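Local structure of transcription factor TAU subunit SFC1 (Schizosaccharomyces pombe, 4BJI) at residues 9-14 and 25-30; 60-65 and 124-129; 86-91 and 109-114; 148-153 and 176-181. The protein takes part in RNA polymerase III transcription as a TFIIIC subunit, represented here by its DNA-binding domain, that belongs to the tauA module binding boxA promoter sites of tRNA genes. One frame throughout, in Å; residues are numbered along the deposited sequence.

Contact 1: 9-14 and 25-30; sequences RVWIIT and CRHSKL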
# COMPACT_ATOMS: atom_id res chain seq x y z
N ARG A 9 22.18 -9.36 -3.15
CA ARG A 9 21.20 -8.77 -4.06
C ARG A 9 19.97 -9.64 -4.18
O ARG A 9 20.07 -10.86 -4.32
CB ARG A 9 21.81 -8.60 -5.45
CG ARG A 9 22.91 -7.58 -5.53
CD ARG A 9 23.48 -7.50 -6.93
NE ARG A 9 24.55 -6.51 -7.02
CZ ARG A 9 25.82 -6.74 -6.69
NH1 ARG A 9 26.20 -7.93 -6.25
NH2 ARG A 9 26.72 -5.77 -6.81
N VAL A 10 18.79 -9.04 -4.15
CA VAL A 10 17.58 -9.83 -4.35
C VAL A 10 17.10 -9.76 -5.82
O VAL A 10 16.21 -10.54 -6.21
CB VAL A 10 16.45 -9.42 -3.38
CG1 VAL A 10 16.95 -9.45 -1.93
CG2 VAL A 10 15.89 -8.04 -3.73
N TRP A 11 17.64 -8.83 -6.61
CA TRP A 11 17.28 -8.72 -8.03
C TRP A 11 15.79 -8.33 -8.21
O TRP A 11 15.09 -8.83 -9.09
CB TRP A 11 17.64 -9.99 -8.78
CG TRP A 11 19.12 -10.26 -8.70
CD1 TRP A 11 19.73 -11.29 -8.05
CD2 TRP A 11 20.16 -9.44 -9.22
NE1 TRP A 11 21.09 -11.18 -8.17
CE2 TRP A 11 21.38 -10.04 -8.88
CE3 TRP A 11 20.18 -8.24 -9.95
CZ2 TRP A 11 22.61 -9.50 -9.26
CZ3 TRP A 11 21.40 -7.71 -10.33
CH2 TRP A 11 22.59 -8.34 -9.98
N ILE A 12 15.32 -7.43 -7.36
CA ILE A 12 14.01 -6.82 -7.54
C ILE A 12 14.10 -5.76 -8.64
O ILE A 12 15.08 -5.00 -8.73
CB ILE A 12 13.52 -6.19 -6.22
CG1 ILE A 12 12.08 -5.69 -6.32
CG2 ILE A 12 14.46 -5.06 -5.78
CD1 ILE A 12 11.07 -6.77 -6.37
N ILE A 13 13.12 -5.79 -9.54
CA ILE A 13 12.97 -4.75 -10.56
C ILE A 13 12.09 -3.66 -10.02
O ILE A 13 11.01 -3.95 -9.50
CB ILE A 13 12.33 -5.34 -11.83
CG1 ILE A 13 13.19 -6.48 -12.38
CG2 ILE A 13 12.11 -4.24 -12.88
CD1 ILE A 13 12.48 -7.34 -13.37
N THR A 14 12.59 -2.42 -10.08
CA THR A 14 11.85 -1.27 -9.60
C THR A 14 11.29 -0.46 -10.75
O THR A 14 11.85 -0.43 -11.84
CB THR A 14 12.68 -0.39 -8.71
OG1 THR A 14 13.80 0.10 -9.46
CG2 THR A 14 13.14 -1.15 -7.49
N CYS A 25 8.21 -10.37 -16.39
CA CYS A 25 8.92 -11.55 -15.89
C CYS A 25 10.07 -11.14 -14.96
O CYS A 25 10.46 -9.96 -14.90
CB CYS A 25 9.44 -12.39 -17.06
SG CYS A 25 10.69 -11.58 -18.01
N ARG A 26 10.62 -12.12 -14.26
CA ARG A 26 11.68 -11.86 -13.28
C ARG A 26 13.02 -11.43 -13.91
O ARG A 26 13.28 -11.66 -15.10
CB ARG A 26 11.87 -13.08 -12.39
CG ARG A 26 12.68 -14.19 -13.03
CD ARG A 26 12.50 -15.48 -12.28
NE ARG A 26 13.57 -16.42 -12.59
CZ ARG A 26 13.47 -17.73 -12.40
NH1 ARG A 26 12.34 -18.26 -11.96
NH2 ARG A 26 14.50 -18.52 -12.69
N HIS A 27 13.86 -10.83 -13.09
CA HIS A 27 15.18 -10.38 -13.49
C HIS A 27 15.99 -11.57 -14.07
O HIS A 27 15.96 -12.68 -13.54
CB HIS A 27 15.86 -9.75 -12.28
CG HIS A 27 17.04 -8.91 -12.64
ND1 HIS A 27 18.18 -9.44 -13.21
CD2 HIS A 27 17.27 -7.58 -12.47
CE1 HIS A 27 19.05 -8.46 -13.41
NE2 HIS A 27 18.53 -7.33 -12.97
N SER A 28 16.67 -11.33 -15.18
CA SER A 28 17.37 -12.40 -15.90
C SER A 28 18.46 -13.01 -15.06
O SER A 28 18.89 -14.15 -15.28
CB SER A 28 17.99 -11.86 -17.19
OG SER A 28 18.79 -10.73 -16.91
N LYS A 29 18.97 -12.23 -14.12
CA LYS A 29 20.05 -12.71 -13.24
C LYS A 29 19.59 -13.72 -12.19
O LYS A 29 20.42 -14.43 -11.62
CB LYS A 29 20.79 -11.53 -12.60
CG LYS A 29 21.78 -10.86 -13.56
CD LYS A 29 22.55 -9.70 -12.93
CE LYS A 29 23.53 -9.09 -13.94
NZ LYS A 29 24.26 -7.90 -13.41
N LEU A 30 18.28 -13.79 -11.92
CA LEU A 30 17.77 -14.77 -10.97
C LEU A 30 17.86 -16.21 -11.51
O LEU A 30 17.47 -16.49 -12.65
CB LEU A 30 16.32 -14.46 -10.61
CG LEU A 30 16.17 -13.34 -9.60
CD1 LEU A 30 14.69 -12.98 -9.53
CD2 LEU A 30 16.63 -13.73 -8.23
O HOH W 1 12.87 -9.99 -10.45
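Trp11 carries most of this contact, its indole lying against His27, Lys29 and Leu30. Over one face of the six-membered ring runs the extended chain of Lys29, whose CD makes a CH-pi contact and comes within 3.2 Å of Trp11 CH2. The imidazole of His27 meets the same ring obliquely, with planes 46° apart and NE2 3.6 Å from Trp11 CE3. CG of His27 is anti to its backbone N (chi1 -163°), and the ring it carries is fixed by Lys29 N, which donates to ND1 in the imidazole plane at 3.0 Å. Nearer the backbone, Leu30 CG packs 3.7 Å from Trp11 CB, and Ile13 CD1 rests on the backbone of Cys25 and His27. The outer side is looser: Lys29 as a whole is exposed, and the opposite indole face is covered near its rim by CB of Arg9, a poorly ordered residue. No direct hydrogen bond joins the segments; a water instead donates to Trp11 O and accepts from His27 N. The contact brings together the loops before and after strand 14-15, an edge of the four-stranded sheet in the helix-turn-helix family region, consistent with a winged-helix fold.

Contact 2: 60-65 and 124-129; sequences LNHLDP and KTHVFD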
# COMPACT_ATOMS: atom_id res chain seq x y z
N LEU A 60 3.40 -9.71 5.07
CA LEU A 60 3.95 -10.39 6.25
C LEU A 60 2.81 -10.80 7.16
O LEU A 60 2.86 -11.88 7.78
CB LEU A 60 4.91 -9.48 7.00
CG LEU A 60 6.28 -9.23 6.38
CD1 LEU A 60 6.95 -8.10 7.12
CD2 LEU A 60 7.12 -10.50 6.41
N ASN A 61 1.80 -9.94 7.30
CA ASN A 61 0.69 -10.22 8.22
C ASN A 61 -0.25 -11.30 7.71
O ASN A 61 -1.13 -11.77 8.44
CB ASN A 61 -0.04 -8.93 8.56
CG ASN A 61 0.85 -7.98 9.36
OD1 ASN A 61 1.81 -8.41 10.01
ND2 ASN A 61 0.55 -6.72 9.33
N HIS A 62 -0.03 -11.75 6.48
CA HIS A 62 -0.78 -12.87 5.92
C HIS A 62 0.09 -14.12 5.75
O HIS A 62 -0.36 -15.09 5.14
CB HIS A 62 -1.32 -12.52 4.56
CG HIS A 62 -2.48 -11.60 4.59
ND1 HIS A 62 -2.36 -10.24 4.84
CD2 HIS A 62 -3.80 -11.83 4.39
CE1 HIS A 62 -3.56 -9.69 4.81
NE2 HIS A 62 -4.45 -10.63 4.54
N LEU A 63 1.34 -14.05 6.18
CA LEU A 63 2.29 -15.15 6.00
C LEU A 63 2.78 -15.75 7.31
O LEU A 63 2.85 -15.08 8.34
CB LEU A 63 3.51 -14.67 5.18
CG LEU A 63 3.31 -14.35 3.69
CD1 LEU A 63 4.46 -13.53 3.14
CD2 LEU A 63 3.13 -15.62 2.91
N ASP A 64 3.16 -17.02 7.26
CA ASP A 64 3.84 -17.64 8.38
C ASP A 64 4.97 -16.71 8.84
O ASP A 64 5.77 -16.25 8.04
CB ASP A 64 4.41 -18.99 7.92
CG ASP A 64 4.95 -19.81 9.07
OD1 ASP A 64 5.80 -19.30 9.83
OD2 ASP A 64 4.52 -20.97 9.21
N PRO A 65 5.04 -16.42 10.15
CA PRO A 65 6.09 -15.50 10.61
C PRO A 65 7.54 -15.99 10.41
O PRO A 65 8.46 -15.19 10.51
CB PRO A 65 5.79 -15.31 12.10
CG PRO A 65 4.72 -16.31 12.44
CD PRO A 65 4.01 -16.66 11.18
N LYS A 124 1.92 -4.06 14.66
CA LYS A 124 2.54 -4.20 13.35
C LYS A 124 1.48 -4.24 12.26
O LYS A 124 1.78 -4.55 11.13
CB LYS A 124 3.33 -5.52 13.26
CG LYS A 124 4.65 -5.57 14.01
CD LYS A 124 5.30 -6.93 13.77
CE LYS A 124 6.52 -7.17 14.65
NZ LYS A 124 6.77 -8.63 14.87
N THR A 125 0.25 -3.95 12.62
CA THR A 125 -0.83 -4.11 11.67
C THR A 125 -0.67 -3.19 10.42
O THR A 125 -0.19 -2.03 10.45
CB THR A 125 -2.21 -3.87 12.32
OG1 THR A 125 -3.23 -4.22 11.39
CG2 THR A 125 -2.41 -2.41 12.72
N HIS A 126 -1.13 -3.73 9.31
CA HIS A 126 -1.26 -2.99 8.05
C HIS A 126 -2.61 -2.27 7.94
O HIS A 126 -2.84 -1.50 7.02
CB HIS A 126 -1.12 -3.98 6.90
CG HIS A 126 -2.13 -5.08 6.93
ND1 HIS A 126 -2.16 -6.04 7.92
CD2 HIS A 126 -3.18 -5.35 6.12
CE1 HIS A 126 -3.18 -6.85 7.73
NE2 HIS A 126 -3.81 -6.46 6.62
N VAL A 127 -3.51 -2.51 8.90
CA VAL A 127 -4.86 -1.94 8.87
C VAL A 127 -4.85 -0.57 9.50
O VAL A 127 -4.20 -0.36 10.53
CB VAL A 127 -5.81 -2.88 9.65
CG1 VAL A 127 -7.20 -2.31 9.78
CG2 VAL A 127 -5.88 -4.24 8.99
N PHE A 128 -5.60 0.35 8.90
CA PHE A 128 -5.80 1.68 9.46
C PHE A 128 -7.21 1.75 10.02
O PHE A 128 -8.17 1.83 9.24
CB PHE A 128 -5.61 2.78 8.40
CG PHE A 128 -5.52 4.17 9.01
CD1 PHE A 128 -6.65 4.86 9.42
CD2 PHE A 128 -4.27 4.77 9.17
CE1 PHE A 128 -6.52 6.08 10.00
CE2 PHE A 128 -4.16 6.00 9.73
CZ PHE A 128 -5.30 6.65 10.14
N ASP A 129 -7.32 1.69 11.34
CA ASP A 129 -8.66 1.72 12.00
C ASP A 129 -8.96 3.04 12.70
O ASP A 129 -10.08 3.26 13.17
CB ASP A 129 -8.88 0.52 12.93
CG ASP A 129 -7.99 0.54 14.15
OD1 ASP A 129 -7.20 1.49 14.32
OD2 ASP A 129 -8.08 -0.48 14.91
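The imidazole of His126 has CG2 of the next residue, Val127, over one face, toward the rim, while Asn61 comes to its edge and His62 approaches obliquely. Relative to the His62 ring, NE2 of His126 lies at the edge, near the plane, 3.7 Å from His62 CE1. The two imidazoles are inclined by 60° with centroids 5.4 Å apart, so they neither stack nor make a T-shaped pair. His62 also packs edge-to-face with Trp54, and its ND1 is hydrogen-bonded to Ala58 O. The polar part of the contact is the Asn61 amide. From its ND2 one N-H points to His126 ND1 at 3.1 Å, nearly straight (167°) although the nitrogen is tilted 23° out of the imidazole plane. The other reaches Lys124 O, also at 3.1 Å, from above the carbonyl plane. Both acceptors lie close to the amide plane, so the two bonds fix the rotation of the amide about its CB-CG bond and settle which end is nitrogen. With CG of His126 between its backbone N and carbonyl carbon, the ring is carried to Asn61. Just before it, Thr125 OG1 accepts from Val127 N in an ST turn that shapes the loop. Since ND1 of His126 serves as an acceptor, this histidine is probably neutral, with its proton on NE2.

Contact 3: 86-91 and 109-114; sequences PFRDTY and ALFFKL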
# COMPACT_ATOMS: atom_id res chain seq x y z
N PRO A 86 1.71 6.77 -6.64
CA PRO A 86 0.55 6.36 -5.83
C PRO A 86 0.60 4.90 -5.40
O PRO A 86 -0.21 4.53 -4.52
CB PRO A 86 -0.65 6.63 -6.75
CG PRO A 86 -0.10 6.60 -8.13
CD PRO A 86 1.33 7.14 -8.01
N PHE A 87 1.49 4.10 -6.00
CA PHE A 87 1.71 2.72 -5.60
C PHE A 87 3.07 2.51 -4.93
O PHE A 87 3.55 1.39 -4.80
CB PHE A 87 1.48 1.74 -6.76
CG PHE A 87 0.12 1.92 -7.38
CD1 PHE A 87 -1.01 1.33 -6.82
CD2 PHE A 87 -0.05 2.71 -8.50
CE1 PHE A 87 -2.28 1.56 -7.34
CE2 PHE A 87 -1.34 2.92 -9.03
CZ PHE A 87 -2.43 2.34 -8.44
N ARG A 88 3.70 3.60 -4.48
CA ARG A 88 5.01 3.53 -3.81
C ARG A 88 5.02 2.47 -2.73
O ARG A 88 4.11 2.38 -1.93
CB ARG A 88 5.37 4.89 -3.23
CG ARG A 88 6.65 4.96 -2.47
CD ARG A 88 6.71 6.25 -1.64
NE ARG A 88 7.98 6.37 -0.92
CZ ARG A 88 8.29 7.44 -0.21
NH1 ARG A 88 7.43 8.44 -0.17
NH2 ARG A 88 9.45 7.51 0.43
N ASP A 89 6.09 1.72 -2.71
CA ASP A 89 6.36 0.73 -1.65
C ASP A 89 5.38 -0.45 -1.71
O ASP A 89 5.19 -1.19 -0.71
CB ASP A 89 6.35 1.38 -0.26
CG ASP A 89 7.50 2.34 -0.09
OD1 ASP A 89 8.60 2.02 -0.54
OD2 ASP A 89 7.26 3.45 0.43
N THR A 90 4.78 -0.69 -2.89
CA THR A 90 4.03 -1.90 -3.14
C THR A 90 4.70 -2.78 -4.16
O THR A 90 5.33 -2.28 -5.11
CB THR A 90 2.56 -1.67 -3.59
OG1 THR A 90 2.50 -1.13 -4.92
CG2 THR A 90 1.84 -0.75 -2.62
N TYR A 91 4.57 -4.08 -3.95
CA TYR A 91 4.97 -5.12 -4.88
C TYR A 91 3.77 -5.50 -5.70
O TYR A 91 2.69 -5.80 -5.16
CB TYR A 91 5.48 -6.34 -4.10
CG TYR A 91 6.73 -6.05 -3.32
CD1 TYR A 91 6.67 -5.50 -2.05
CD2 TYR A 91 7.98 -6.28 -3.88
CE1 TYR A 91 7.82 -5.16 -1.35
CE2 TYR A 91 9.13 -5.96 -3.17
CZ TYR A 91 9.03 -5.41 -1.90
OH TYR A 91 10.17 -5.06 -1.16
N ALA A 109 -1.23 3.22 -2.18
CA ALA A 109 -0.51 3.35 -0.93
C ALA A 109 -0.32 4.79 -0.54
O ALA A 109 0.00 5.63 -1.37
CB ALA A 109 0.87 2.70 -1.08
N LEU A 110 -0.60 5.07 0.74
CA LEU A 110 -0.34 6.40 1.30
C LEU A 110 0.76 6.27 2.34
O LEU A 110 0.64 5.46 3.27
CB LEU A 110 -1.60 7.00 1.91
CG LEU A 110 -2.72 7.34 0.93
CD1 LEU A 110 -3.72 6.27 0.93
CD2 LEU A 110 -3.33 8.63 1.35
N PHE A 111 1.84 7.02 2.14
CA PHE A 111 3.01 7.00 3.01
C PHE A 111 2.96 8.22 3.91
O PHE A 111 2.59 9.33 3.46
CB PHE A 111 4.33 7.04 2.20
CG PHE A 111 5.55 7.35 3.02
CD1 PHE A 111 6.11 6.40 3.85
CD2 PHE A 111 6.15 8.60 2.94
CE1 PHE A 111 7.25 6.69 4.60
CE2 PHE A 111 7.28 8.90 3.69
CZ PHE A 111 7.82 7.94 4.52
N PHE A 112 3.34 8.03 5.17
CA PHE A 112 3.35 9.11 6.13
C PHE A 112 4.72 9.25 6.73
O PHE A 112 5.31 8.28 7.19
CB PHE A 112 2.29 8.86 7.20
CG PHE A 112 0.92 8.81 6.64
CD1 PHE A 112 0.40 7.62 6.16
CD2 PHE A 112 0.18 9.96 6.50
CE1 PHE A 112 -0.84 7.60 5.57
CE2 PHE A 112 -1.06 9.94 5.90
CZ PHE A 112 -1.56 8.76 5.46
N LYS A 113 5.23 10.47 6.70
CA LYS A 113 6.56 10.73 7.22
C LYS A 113 6.42 11.23 8.64
O LYS A 113 6.44 12.43 8.89
CB LYS A 113 7.29 11.77 6.38
CG LYS A 113 8.71 12.00 6.86
CD LYS A 113 9.44 13.02 6.00
CE LYS A 113 10.83 13.31 6.56
NZ LYS A 113 11.58 14.28 5.71
N LEU A 114 6.27 10.30 9.57
CA LEU A 114 6.11 10.65 10.97
C LEU A 114 7.08 9.83 11.81
O LEU A 114 7.64 8.84 11.35
CB LEU A 114 4.67 10.40 11.44
CG LEU A 114 3.55 11.23 10.81
CD1 LEU A 114 2.21 10.78 11.37
CD2 LEU A 114 3.72 12.73 11.04
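Segments 86-91 and 109-114 come closest at Phe87 and Ala109, whose CA atoms are 5.2 Å apart, and one backbone hydrogen bond joins them, from Ala109 N to Pro86 O at 2.9 Å. Phe87 to Thr90 form a type II turn in which Asp89 takes a left-handed backbone conformation (phi 68°). Phe87 O is gripped twice by Thr90, by its backbone N and, at 2.7 Å, by its hydroxyl OG1, which sits on a lone pair in the carbonyl plane. Against this turn rests Ala109: its CB approaches Arg88 O to 3.4 Å and Thr90 CG2 to 3.9 Å. Farther along strand 109-111, Phe111 receives Arg88 of the turn in a cation-pi contact. CG of Arg88 is anti to the backbone N, and the chain is extended from there to NE. The guanidinium comes over one face of the ring, toward the rim, with CZ 4.3 Å from the centroid and the two planes 44° apart, hence tilted and not stacked flat. NH1 makes the closest approach, 3.4 Å from Phe111 CD2. A salt bridge from NE to Asp89 OD2 probably helps hold the guanidinium in place, while Lys113 N lies over the opposite face of the phenyl ring. The turn connects strands 79-82 and 90-93, a hairpin that would correspond to the wing of a winged-helix domain, and the contact docks that hairpin onto the separate two-stranded antiparallel sheet of 109-111 and 139-141.

Contact 4: 148-153 and 176-181; sequences PTIAPL and YKVRDL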
# COMPACT_ATOMS: atom_id res chain seq x y z
N PRO A 148 -14.21 3.94 9.85
CA PRO A 148 -15.50 4.20 9.22
C PRO A 148 -15.75 5.67 8.91
O PRO A 148 -16.75 5.98 8.20
CB PRO A 148 -16.51 3.61 10.25
CG PRO A 148 -15.83 3.70 11.53
CD PRO A 148 -14.36 3.42 11.23
N THR A 149 -14.91 6.56 9.41
CA THR A 149 -15.01 7.97 9.06
C THR A 149 -14.17 8.30 7.83
O THR A 149 -14.42 9.29 7.16
CB THR A 149 -14.59 8.87 10.23
OG1 THR A 149 -13.17 8.76 10.48
CG2 THR A 149 -15.35 8.50 11.45
N ILE A 150 -13.18 7.49 7.50
CA ILE A 150 -12.30 7.76 6.36
C ILE A 150 -12.66 6.91 5.15
O ILE A 150 -12.66 7.37 4.00
CB ILE A 150 -10.83 7.55 6.75
CG1 ILE A 150 -10.50 8.53 7.89
CG2 ILE A 150 -9.94 7.76 5.54
CD1 ILE A 150 -9.05 8.45 8.47
N ALA A 151 -12.94 5.63 5.36
CA ALA A 151 -13.16 4.76 4.24
C ALA A 151 -14.25 5.25 3.26
O ALA A 151 -14.05 5.14 2.05
CB ALA A 151 -13.46 3.35 4.75
N PRO A 152 -15.38 5.80 3.75
CA PRO A 152 -16.40 6.26 2.78
C PRO A 152 -15.90 7.36 1.86
O PRO A 152 -16.39 7.50 0.73
CB PRO A 152 -17.53 6.78 3.67
CG PRO A 152 -17.36 6.05 4.96
CD PRO A 152 -15.85 5.93 5.14
N LEU A 153 -14.93 8.15 2.32
CA LEU A 153 -14.39 9.22 1.49
C LEU A 153 -13.76 8.67 0.20
O LEU A 153 -13.80 9.31 -0.85
CB LEU A 153 -13.35 10.05 2.23
CG LEU A 153 -13.86 10.87 3.41
CD1 LEU A 153 -12.70 11.45 4.21
CD2 LEU A 153 -14.74 11.92 2.94
N TYR A 176 -6.13 14.52 -0.82
CA TYR A 176 -5.37 15.23 0.22
C TYR A 176 -6.21 15.45 1.47
O TYR A 176 -5.65 15.49 2.57
CB TYR A 176 -4.71 16.50 -0.36
CG TYR A 176 -3.56 16.15 -1.30
CD1 TYR A 176 -2.44 15.47 -0.82
CD2 TYR A 176 -3.60 16.46 -2.65
CE1 TYR A 176 -1.40 15.12 -1.65
CE2 TYR A 176 -2.56 16.09 -3.50
CZ TYR A 176 -1.48 15.43 -2.98
OH TYR A 176 -0.44 15.06 -3.84
N LYS A 177 -7.54 15.51 1.35
CA LYS A 177 -8.39 15.49 2.54
C LYS A 177 -8.21 14.18 3.30
O LYS A 177 -7.98 14.18 4.52
CB LYS A 177 -9.85 15.69 2.19
CG LYS A 177 -10.75 15.38 3.41
CD LYS A 177 -12.23 15.58 3.12
CE LYS A 177 -12.54 17.06 3.15
NZ LYS A 177 -14.05 17.30 3.10
N VAL A 178 -8.25 13.05 2.59
CA VAL A 178 -8.04 11.75 3.20
C VAL A 178 -6.65 11.68 3.84
O VAL A 178 -6.50 11.24 4.99
CB VAL A 178 -8.24 10.66 2.15
CG1 VAL A 178 -7.71 9.32 2.69
CG2 VAL A 178 -9.71 10.55 1.85
N ARG A 179 -5.63 12.12 3.12
CA ARG A 179 -4.27 12.09 3.67
C ARG A 179 -4.18 12.94 4.95
O ARG A 179 -3.58 12.49 5.95
CB ARG A 179 -3.28 12.53 2.57
CG ARG A 179 -1.79 12.33 2.87
CD ARG A 179 -1.20 13.37 3.84
NE ARG A 179 -1.55 14.75 3.50
CZ ARG A 179 -0.91 15.53 2.63
NH1 ARG A 179 0.15 15.09 1.98
NH2 ARG A 179 -1.35 16.77 2.42
N ASP A 180 -4.76 14.12 4.94
CA ASP A 180 -4.72 14.99 6.12
C ASP A 180 -5.44 14.35 7.29
O ASP A 180 -4.96 14.46 8.44
CB ASP A 180 -5.29 16.35 5.81
CG ASP A 180 -4.35 17.21 4.92
OD1 ASP A 180 -3.20 16.80 4.61
OD2 ASP A 180 -4.77 18.30 4.56
N LEU A 181 -6.58 13.72 7.05
CA LEU A 181 -7.31 13.05 8.14
C LEU A 181 -6.48 11.95 8.74
O LEU A 181 -6.37 11.82 9.96
CB LEU A 181 -8.58 12.45 7.61
CG LEU A 181 -9.62 13.50 7.29
CD1 LEU A 181 -10.72 12.84 6.50
CD2 LEU A 181 -10.11 14.10 8.60
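Leu153 has more surface buried here than any other residue of the two segments, followed by Ile150 and Val178. Leu153 and Val178 pass each other pointing opposite ways, CB of Leu153 3.7 Å from Val178 CG2, and Leu153 CD1 lies 3.9 Å from the same methyl. Ile150 crosses Val178 obliquely and meets the other branch, CG2 to Val178 CG1 at 3.9 Å, so the two methyls of the valine are shared between the two residues. CG1 of Val178 is anti to its backbone N (chi1 167°), which puts that methyl before Ile150. The far end of Ile150, CD1, reaches Leu181 CB at 4.1 Å. Leu181 also crosses Leu153 at about a right angle, but it is modelled in two conformers, and the very short approach of the two CD1 atoms is therefore doubtful. No hydrogen bond crosses the contact; it is apolar throughout. Lys177 lends CD to the edge of the patch near Leu153, while its amine is bonded to Leu204 O and Ala206 O. Short helix 151-155 and the residue before it thus lie on one side of long helix 172-189, whose Leu181 also touches helix 197-205, while Ile150 extends the apolar patch to Phe128 in the loop before strand 139-141.

Along the chain contact 1 comes first and contact 4 last, with contact 3 nested inside the loop closed by contact 2. Contacts 1 and 4 lie on opposite sides of the chain's centre, their centres 36 Å apart. Between them, contact 3 sits about 6 Å from that centre and touches both neighbours: Tyr91 packs on Ile12 of contact 1, and Phe112 and Leu110 on Arg179 of contact 4. Contact 2 joins the two parts at the surface, and its Phe128 packs on Ile150 of contact 4. Contacts 2 and 3 therefore tie the winged-helix-like part, to which contact 1 belongs, to the later part, where the two-stranded sheet packs on helix 172-189, consistent with a single DNA-binding unit.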